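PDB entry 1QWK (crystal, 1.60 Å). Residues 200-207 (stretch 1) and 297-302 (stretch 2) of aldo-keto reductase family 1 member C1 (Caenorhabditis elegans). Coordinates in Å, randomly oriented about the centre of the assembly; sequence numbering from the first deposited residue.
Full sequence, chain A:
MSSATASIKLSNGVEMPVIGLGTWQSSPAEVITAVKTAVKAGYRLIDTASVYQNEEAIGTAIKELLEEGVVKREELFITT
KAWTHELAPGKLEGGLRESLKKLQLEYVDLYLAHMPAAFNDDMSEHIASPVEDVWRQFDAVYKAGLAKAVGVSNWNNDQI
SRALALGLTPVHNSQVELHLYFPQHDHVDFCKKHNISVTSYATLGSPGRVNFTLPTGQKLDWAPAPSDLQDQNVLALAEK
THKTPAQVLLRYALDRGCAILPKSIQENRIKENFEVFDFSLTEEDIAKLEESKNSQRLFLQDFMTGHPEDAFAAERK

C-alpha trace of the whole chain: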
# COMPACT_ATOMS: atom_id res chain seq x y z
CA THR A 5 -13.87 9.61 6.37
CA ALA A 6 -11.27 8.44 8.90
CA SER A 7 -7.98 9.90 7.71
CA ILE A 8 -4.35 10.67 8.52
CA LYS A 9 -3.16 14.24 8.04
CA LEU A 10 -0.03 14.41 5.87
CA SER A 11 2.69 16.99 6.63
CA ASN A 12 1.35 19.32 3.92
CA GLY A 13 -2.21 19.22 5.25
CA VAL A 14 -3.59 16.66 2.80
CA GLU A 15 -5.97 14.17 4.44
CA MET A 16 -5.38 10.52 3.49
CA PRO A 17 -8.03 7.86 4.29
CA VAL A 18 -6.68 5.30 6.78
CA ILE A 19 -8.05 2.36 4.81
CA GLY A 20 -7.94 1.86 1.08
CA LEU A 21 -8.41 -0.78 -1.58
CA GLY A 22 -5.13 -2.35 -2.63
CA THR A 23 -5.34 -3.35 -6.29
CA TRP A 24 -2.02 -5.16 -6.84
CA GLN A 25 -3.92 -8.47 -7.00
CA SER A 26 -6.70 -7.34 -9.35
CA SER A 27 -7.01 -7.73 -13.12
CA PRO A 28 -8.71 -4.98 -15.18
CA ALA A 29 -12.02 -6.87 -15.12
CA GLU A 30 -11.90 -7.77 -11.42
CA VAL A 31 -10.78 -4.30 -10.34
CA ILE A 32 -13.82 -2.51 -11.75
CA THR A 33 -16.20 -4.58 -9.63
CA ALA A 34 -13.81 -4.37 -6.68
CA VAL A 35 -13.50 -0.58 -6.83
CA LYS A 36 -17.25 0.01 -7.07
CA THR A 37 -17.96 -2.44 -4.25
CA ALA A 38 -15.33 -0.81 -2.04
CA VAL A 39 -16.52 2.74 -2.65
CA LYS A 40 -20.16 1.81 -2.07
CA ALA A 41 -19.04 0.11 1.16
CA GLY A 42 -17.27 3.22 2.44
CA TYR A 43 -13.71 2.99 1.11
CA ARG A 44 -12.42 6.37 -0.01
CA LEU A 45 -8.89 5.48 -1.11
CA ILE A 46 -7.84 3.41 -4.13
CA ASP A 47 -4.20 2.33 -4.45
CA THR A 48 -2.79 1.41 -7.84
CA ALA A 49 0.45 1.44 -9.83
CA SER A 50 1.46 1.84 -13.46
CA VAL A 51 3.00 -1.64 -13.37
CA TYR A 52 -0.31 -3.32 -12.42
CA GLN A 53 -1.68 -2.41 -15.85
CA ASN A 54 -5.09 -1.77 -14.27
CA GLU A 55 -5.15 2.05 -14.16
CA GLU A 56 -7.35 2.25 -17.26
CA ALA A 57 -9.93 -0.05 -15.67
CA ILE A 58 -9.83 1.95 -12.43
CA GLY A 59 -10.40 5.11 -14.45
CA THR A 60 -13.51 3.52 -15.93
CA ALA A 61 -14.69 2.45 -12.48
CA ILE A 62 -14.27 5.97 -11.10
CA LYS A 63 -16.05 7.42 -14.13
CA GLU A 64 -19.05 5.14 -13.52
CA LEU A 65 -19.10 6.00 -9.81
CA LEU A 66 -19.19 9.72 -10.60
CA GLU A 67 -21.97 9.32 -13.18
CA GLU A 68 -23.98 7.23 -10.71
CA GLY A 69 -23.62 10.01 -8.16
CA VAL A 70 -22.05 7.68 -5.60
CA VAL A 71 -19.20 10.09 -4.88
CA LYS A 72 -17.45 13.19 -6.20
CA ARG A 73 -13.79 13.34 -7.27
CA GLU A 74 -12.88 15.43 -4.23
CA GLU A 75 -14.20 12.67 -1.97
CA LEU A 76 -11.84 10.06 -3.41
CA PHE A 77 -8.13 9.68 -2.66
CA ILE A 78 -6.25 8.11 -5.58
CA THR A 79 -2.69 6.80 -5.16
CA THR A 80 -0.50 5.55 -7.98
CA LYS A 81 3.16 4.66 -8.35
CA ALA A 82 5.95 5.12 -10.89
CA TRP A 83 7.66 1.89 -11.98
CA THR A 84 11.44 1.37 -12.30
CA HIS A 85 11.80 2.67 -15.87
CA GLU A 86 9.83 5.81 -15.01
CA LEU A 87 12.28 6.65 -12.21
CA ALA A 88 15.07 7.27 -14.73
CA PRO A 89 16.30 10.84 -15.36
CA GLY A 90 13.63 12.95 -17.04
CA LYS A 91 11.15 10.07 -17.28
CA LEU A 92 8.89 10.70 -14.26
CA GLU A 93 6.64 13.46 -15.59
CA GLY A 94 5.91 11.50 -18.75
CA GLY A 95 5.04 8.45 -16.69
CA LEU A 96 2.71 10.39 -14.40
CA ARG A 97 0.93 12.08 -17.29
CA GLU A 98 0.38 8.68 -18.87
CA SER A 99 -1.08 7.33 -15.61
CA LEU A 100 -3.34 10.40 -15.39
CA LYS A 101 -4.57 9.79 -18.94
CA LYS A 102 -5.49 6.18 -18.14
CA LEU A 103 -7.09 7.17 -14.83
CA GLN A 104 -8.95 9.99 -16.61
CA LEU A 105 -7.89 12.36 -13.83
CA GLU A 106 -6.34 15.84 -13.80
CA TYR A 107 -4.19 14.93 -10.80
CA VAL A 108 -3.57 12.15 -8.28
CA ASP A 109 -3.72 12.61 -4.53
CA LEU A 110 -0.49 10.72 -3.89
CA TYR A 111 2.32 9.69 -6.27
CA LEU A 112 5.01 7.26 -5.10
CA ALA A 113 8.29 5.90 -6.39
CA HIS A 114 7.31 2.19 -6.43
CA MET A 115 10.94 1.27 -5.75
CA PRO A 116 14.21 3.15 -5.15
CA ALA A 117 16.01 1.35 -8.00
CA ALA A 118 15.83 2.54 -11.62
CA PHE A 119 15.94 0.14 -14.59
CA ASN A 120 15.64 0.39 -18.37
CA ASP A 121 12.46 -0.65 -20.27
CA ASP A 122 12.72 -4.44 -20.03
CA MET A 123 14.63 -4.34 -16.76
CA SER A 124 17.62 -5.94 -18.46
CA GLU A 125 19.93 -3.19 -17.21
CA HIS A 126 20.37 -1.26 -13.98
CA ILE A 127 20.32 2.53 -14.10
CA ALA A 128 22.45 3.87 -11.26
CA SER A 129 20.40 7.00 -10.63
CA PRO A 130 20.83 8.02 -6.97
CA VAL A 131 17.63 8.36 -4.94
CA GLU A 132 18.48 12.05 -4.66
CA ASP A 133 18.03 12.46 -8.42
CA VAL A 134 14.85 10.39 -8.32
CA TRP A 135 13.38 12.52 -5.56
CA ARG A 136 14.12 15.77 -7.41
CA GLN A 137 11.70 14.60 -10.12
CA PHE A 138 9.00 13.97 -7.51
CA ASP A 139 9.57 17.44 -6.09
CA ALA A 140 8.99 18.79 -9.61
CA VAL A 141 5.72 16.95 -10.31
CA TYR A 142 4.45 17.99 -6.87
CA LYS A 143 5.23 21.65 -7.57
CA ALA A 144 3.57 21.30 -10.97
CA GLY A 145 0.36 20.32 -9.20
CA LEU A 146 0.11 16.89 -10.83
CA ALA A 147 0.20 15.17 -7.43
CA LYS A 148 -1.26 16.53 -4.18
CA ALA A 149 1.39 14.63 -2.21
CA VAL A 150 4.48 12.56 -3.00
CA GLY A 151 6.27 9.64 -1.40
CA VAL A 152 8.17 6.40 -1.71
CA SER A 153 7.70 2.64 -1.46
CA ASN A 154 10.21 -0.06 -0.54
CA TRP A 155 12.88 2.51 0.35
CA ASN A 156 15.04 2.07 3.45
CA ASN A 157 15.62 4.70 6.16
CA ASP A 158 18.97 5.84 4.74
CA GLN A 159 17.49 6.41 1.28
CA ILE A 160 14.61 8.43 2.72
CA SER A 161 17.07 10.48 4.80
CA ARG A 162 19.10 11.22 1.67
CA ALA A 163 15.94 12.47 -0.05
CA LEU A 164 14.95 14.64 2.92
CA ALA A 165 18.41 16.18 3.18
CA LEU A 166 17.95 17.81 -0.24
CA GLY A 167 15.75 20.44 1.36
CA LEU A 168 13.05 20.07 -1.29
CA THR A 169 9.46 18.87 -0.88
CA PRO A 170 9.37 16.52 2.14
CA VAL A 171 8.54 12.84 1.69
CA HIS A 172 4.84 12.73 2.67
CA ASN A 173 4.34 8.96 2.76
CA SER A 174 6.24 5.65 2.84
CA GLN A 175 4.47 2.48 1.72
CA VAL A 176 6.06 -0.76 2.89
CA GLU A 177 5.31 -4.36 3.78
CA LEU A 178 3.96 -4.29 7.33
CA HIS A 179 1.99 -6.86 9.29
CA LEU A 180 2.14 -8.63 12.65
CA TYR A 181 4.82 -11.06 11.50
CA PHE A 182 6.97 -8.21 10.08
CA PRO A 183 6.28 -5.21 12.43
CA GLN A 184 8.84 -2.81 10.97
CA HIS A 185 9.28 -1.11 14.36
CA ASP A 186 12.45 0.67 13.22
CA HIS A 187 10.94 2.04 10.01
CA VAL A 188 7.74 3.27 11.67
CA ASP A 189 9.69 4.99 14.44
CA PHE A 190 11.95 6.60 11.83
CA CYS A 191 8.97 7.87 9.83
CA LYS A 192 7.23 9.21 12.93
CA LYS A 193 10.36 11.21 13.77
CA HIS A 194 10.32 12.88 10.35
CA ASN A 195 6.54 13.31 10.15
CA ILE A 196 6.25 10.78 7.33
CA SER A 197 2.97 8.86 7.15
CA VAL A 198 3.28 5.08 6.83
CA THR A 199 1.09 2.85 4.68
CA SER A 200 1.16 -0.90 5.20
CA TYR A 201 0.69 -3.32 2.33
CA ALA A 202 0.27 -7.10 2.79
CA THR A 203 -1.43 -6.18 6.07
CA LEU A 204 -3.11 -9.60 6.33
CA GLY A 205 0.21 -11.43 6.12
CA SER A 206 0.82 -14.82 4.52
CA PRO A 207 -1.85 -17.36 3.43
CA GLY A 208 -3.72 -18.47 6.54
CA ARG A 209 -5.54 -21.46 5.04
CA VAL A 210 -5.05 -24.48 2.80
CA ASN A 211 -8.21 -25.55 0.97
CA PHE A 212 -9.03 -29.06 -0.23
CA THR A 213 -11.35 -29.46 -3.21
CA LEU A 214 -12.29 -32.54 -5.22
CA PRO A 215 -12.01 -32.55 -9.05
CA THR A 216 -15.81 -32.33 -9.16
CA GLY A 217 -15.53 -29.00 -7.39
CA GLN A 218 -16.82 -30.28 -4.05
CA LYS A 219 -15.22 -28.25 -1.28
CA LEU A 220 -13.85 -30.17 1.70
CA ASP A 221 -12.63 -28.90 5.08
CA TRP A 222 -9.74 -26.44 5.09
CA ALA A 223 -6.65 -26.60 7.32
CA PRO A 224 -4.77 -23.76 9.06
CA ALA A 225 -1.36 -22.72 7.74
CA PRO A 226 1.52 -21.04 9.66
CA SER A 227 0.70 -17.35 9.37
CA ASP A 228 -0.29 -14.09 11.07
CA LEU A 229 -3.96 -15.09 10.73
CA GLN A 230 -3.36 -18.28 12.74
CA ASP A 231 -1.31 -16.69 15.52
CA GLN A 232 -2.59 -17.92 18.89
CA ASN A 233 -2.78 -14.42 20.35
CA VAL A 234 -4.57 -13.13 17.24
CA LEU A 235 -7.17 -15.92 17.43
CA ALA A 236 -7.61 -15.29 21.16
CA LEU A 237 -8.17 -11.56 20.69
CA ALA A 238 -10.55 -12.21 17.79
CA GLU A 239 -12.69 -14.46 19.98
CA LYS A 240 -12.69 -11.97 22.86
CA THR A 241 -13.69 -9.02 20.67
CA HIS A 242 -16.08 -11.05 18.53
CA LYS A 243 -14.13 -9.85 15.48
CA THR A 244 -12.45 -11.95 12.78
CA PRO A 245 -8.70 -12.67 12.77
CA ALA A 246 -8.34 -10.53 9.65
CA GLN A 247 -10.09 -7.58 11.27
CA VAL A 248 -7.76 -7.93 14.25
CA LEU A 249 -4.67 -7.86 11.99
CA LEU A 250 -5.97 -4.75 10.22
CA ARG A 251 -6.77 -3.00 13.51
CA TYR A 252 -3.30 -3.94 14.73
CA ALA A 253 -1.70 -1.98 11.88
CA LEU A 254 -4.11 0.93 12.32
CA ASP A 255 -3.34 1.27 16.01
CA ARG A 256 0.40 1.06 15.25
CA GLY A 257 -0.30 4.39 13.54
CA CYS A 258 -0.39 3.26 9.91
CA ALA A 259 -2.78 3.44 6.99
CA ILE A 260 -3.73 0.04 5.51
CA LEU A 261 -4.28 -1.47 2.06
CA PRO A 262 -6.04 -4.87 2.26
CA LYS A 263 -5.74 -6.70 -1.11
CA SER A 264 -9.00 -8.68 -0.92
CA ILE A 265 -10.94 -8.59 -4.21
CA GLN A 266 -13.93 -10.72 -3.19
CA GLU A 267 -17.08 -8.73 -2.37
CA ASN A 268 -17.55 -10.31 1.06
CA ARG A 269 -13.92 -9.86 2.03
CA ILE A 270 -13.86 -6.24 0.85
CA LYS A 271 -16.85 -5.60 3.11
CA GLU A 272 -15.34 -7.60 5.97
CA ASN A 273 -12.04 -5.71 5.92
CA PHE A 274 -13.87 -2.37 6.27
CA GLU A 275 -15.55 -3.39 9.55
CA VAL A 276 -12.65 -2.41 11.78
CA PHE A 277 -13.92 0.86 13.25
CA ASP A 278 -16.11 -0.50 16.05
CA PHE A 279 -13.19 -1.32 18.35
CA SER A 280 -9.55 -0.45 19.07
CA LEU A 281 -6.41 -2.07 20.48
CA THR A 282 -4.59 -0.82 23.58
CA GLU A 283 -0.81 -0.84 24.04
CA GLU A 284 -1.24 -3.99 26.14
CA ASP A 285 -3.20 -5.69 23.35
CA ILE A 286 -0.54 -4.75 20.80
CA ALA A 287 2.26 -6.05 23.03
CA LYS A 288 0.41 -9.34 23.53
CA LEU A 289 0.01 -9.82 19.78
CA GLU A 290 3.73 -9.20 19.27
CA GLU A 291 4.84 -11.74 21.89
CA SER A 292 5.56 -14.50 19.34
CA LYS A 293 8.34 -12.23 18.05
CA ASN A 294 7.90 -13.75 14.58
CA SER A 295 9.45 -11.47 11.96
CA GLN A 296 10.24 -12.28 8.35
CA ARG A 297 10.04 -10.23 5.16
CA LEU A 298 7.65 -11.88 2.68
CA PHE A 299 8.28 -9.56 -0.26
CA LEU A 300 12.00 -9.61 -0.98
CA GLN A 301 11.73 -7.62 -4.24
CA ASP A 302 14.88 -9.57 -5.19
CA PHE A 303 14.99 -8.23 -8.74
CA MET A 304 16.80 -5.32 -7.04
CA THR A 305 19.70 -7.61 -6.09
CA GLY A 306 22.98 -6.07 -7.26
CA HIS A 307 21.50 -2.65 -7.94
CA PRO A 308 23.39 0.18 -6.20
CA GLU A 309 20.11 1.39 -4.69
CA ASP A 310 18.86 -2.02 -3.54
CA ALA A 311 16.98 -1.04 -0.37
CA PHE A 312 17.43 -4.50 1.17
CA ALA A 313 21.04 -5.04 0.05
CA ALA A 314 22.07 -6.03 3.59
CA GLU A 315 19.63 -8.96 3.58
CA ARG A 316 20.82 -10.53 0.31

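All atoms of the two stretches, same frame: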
# COMPACT_ATOMS: atom_id res chain seq x y z
N SER A 200 0.82 0.51 5.18
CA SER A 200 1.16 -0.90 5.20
C SER A 200 0.51 -1.66 4.07
O SER A 200 -0.69 -1.50 3.83
CB SER A 200 0.67 -1.52 6.52
OG SER A 200 0.30 -2.88 6.34
N TYR A 201 1.29 -2.46 3.35
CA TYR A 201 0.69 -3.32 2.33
C TYR A 201 0.92 -4.74 2.86
O TYR A 201 1.74 -4.92 3.76
CB TYR A 201 1.27 -3.10 0.92
CG TYR A 201 2.71 -3.48 0.64
CD1 TYR A 201 3.12 -4.82 0.57
CD2 TYR A 201 3.64 -2.50 0.32
CE1 TYR A 201 4.42 -5.16 0.18
CE2 TYR A 201 4.94 -2.82 -0.08
CZ TYR A 201 5.32 -4.15 -0.15
OH TYR A 201 6.60 -4.46 -0.55
N ALA A 202 0.18 -5.71 2.33
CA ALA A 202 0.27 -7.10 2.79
C ALA A 202 -0.07 -7.14 4.28
O ALA A 202 0.50 -7.92 5.05
CB ALA A 202 1.67 -7.66 2.55
N THR A 203 -1.02 -6.30 4.68
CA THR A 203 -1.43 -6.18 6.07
C THR A 203 -1.96 -7.48 6.68
O THR A 203 -1.83 -7.70 7.88
CB THR A 203 -2.50 -5.09 6.21
OG1 THR A 203 -2.17 -3.98 5.35
CG2 THR A 203 -2.58 -4.59 7.65
N LEU A 204 -2.55 -8.33 5.85
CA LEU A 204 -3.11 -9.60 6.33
C LEU A 204 -2.10 -10.74 6.38
O LEU A 204 -2.46 -11.87 6.68
CB LEU A 204 -4.31 -10.00 5.47
CG LEU A 204 -5.48 -9.02 5.54
CD1 LEU A 204 -6.59 -9.51 4.63
CD2 LEU A 204 -5.98 -8.90 6.98
N GLY A 205 -0.84 -10.43 6.07
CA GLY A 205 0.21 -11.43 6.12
C GLY A 205 0.17 -12.54 5.07
O GLY A 205 -0.36 -12.37 3.98
N SER A 206 0.76 -13.68 5.42
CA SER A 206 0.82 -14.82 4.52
C SER A 206 -0.46 -15.64 4.54
O SER A 206 -1.29 -15.50 5.43
CB SER A 206 2.02 -15.70 4.89
OG SER A 206 1.98 -16.07 6.26
N PRO A 207 -0.65 -16.51 3.53
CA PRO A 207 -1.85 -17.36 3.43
C PRO A 207 -2.15 -18.08 4.75
O PRO A 207 -1.31 -18.82 5.26
CB PRO A 207 -1.49 -18.32 2.31
CG PRO A 207 -0.68 -17.44 1.40
CD PRO A 207 0.23 -16.72 2.37
N ARG A 297 10.49 -10.95 6.35
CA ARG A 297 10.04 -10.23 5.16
C ARG A 297 9.51 -11.22 4.12
O ARG A 297 10.21 -12.15 3.73
CB ARG A 297 11.21 -9.43 4.58
CG ARG A 297 10.84 -8.50 3.45
CD ARG A 297 12.08 -7.91 2.81
NE ARG A 297 12.86 -7.07 3.72
CZ ARG A 297 12.51 -5.84 4.09
NH1 ARG A 297 11.39 -5.29 3.65
NH2 ARG A 297 13.32 -5.13 4.88
N LEU A 298 8.28 -11.01 3.67
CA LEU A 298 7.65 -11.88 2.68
C LEU A 298 7.91 -11.43 1.25
O LEU A 298 7.98 -12.25 0.33
CB LEU A 298 6.14 -11.95 2.90
CG LEU A 298 5.64 -12.47 4.25
CD1 LEU A 298 4.12 -12.45 4.29
CD2 LEU A 298 6.17 -13.88 4.46
N PHE A 299 8.03 -10.12 1.06
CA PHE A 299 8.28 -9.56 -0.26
C PHE A 299 9.71 -9.05 -0.35
O PHE A 299 10.02 -7.91 -0.00
CB PHE A 299 7.28 -8.43 -0.50
CG PHE A 299 5.86 -8.90 -0.62
CD1 PHE A 299 5.33 -9.26 -1.86
CD2 PHE A 299 5.06 -9.02 0.50
CE1 PHE A 299 4.03 -9.73 -1.97
CE2 PHE A 299 3.74 -9.50 0.40
CZ PHE A 299 3.23 -9.85 -0.84
N LEU A 300 10.58 -9.92 -0.85
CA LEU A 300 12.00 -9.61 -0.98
C LEU A 300 12.36 -8.67 -2.12
O LEU A 300 13.46 -8.11 -2.13
CB LEU A 300 12.78 -10.92 -1.13
CG LEU A 300 12.46 -11.99 -0.08
CD1 LEU A 300 13.26 -13.25 -0.38
CD2 LEU A 300 12.78 -11.47 1.31
N GLN A 301 11.46 -8.49 -3.09
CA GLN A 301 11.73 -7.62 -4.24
C GLN A 301 13.17 -7.89 -4.70
O GLN A 301 13.94 -6.96 -4.95
CB GLN A 301 11.59 -6.14 -3.84
CG GLN A 301 10.31 -5.80 -3.07
CD GLN A 301 9.04 -6.00 -3.89
OE1 GLN A 301 9.09 -6.36 -5.07
NE2 GLN A 301 7.88 -5.77 -3.26
N ASP A 302 13.52 -9.18 -4.82
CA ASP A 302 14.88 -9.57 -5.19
C ASP A 302 15.39 -9.21 -6.58
O ASP A 302 16.57 -9.40 -6.87
CB ASP A 302 15.10 -11.08 -4.94
CG ASP A 302 14.17 -11.96 -5.72
OD1 ASP A 302 13.75 -11.58 -6.83
OD2 ASP A 302 13.86 -13.07 -5.23

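Packing of residues 200-207 against residues 297-302; the touching residues are at least 92 positions apart in sequence. Stretch 1 is the end of a strand (Ser-200 and Tyr-201) running into a turn and loop; stretch 2 has no regular helix or strand. No backbone hydrogen bond joins them, and even the nearest CA atoms, those of Ser-206 and Leu-298, lie 7.7 Å apart, so side chains make most of the contact, which buries a modest 236 Å² in all. Ser-200 stays out of reach; its OG accepts a hydrogen bond from Thr-203 OG1 (2.9 Å), tying the strand to the turn. The Tyr-201 CA-to-CB bond points sideways, but with chi1 in the p well the ring extends to stretch 2. Its edge meets the face of Phe-299, with planes at 79° and CE1 of Tyr-201 3.9 Å from CD2 of Phe-299, an arrangement that sets the slightly positive ring hydrogens of the tyrosine against the phenylalanine pi cloud. Beyond the ring, Gln-301 NE2 donates a hydrogen bond to Tyr-201 OH; at 3.3 Å and an N-H...O angle of 145° it is long and bent. This is the only hydrogen bond between the stretches, and Tyr-201 OH is also bonded elsewhere in the structure. Ala-202 directs its methyl toward stretch 2, bringing CB within 3.5 Å of Phe-299 CE2 in a close apolar contact. Ala-202 also opens a type I turn closed by Gly-205 N donating to Ala-202 O (3.0 Å); Thr-203 and Leu-204, at its middle, do not touch stretch 2. Gly-205, whose positive phi of 69° favours glycine, leads the chain past Leu-298, its C lying 4.0 Å from Leu-298 CD1. The same methyl then packs on Ser-206, with CD1 of Leu-298 3.8 Å from N and 3.9 Å from CB of Ser-206. By Pro-207 the contact has ended.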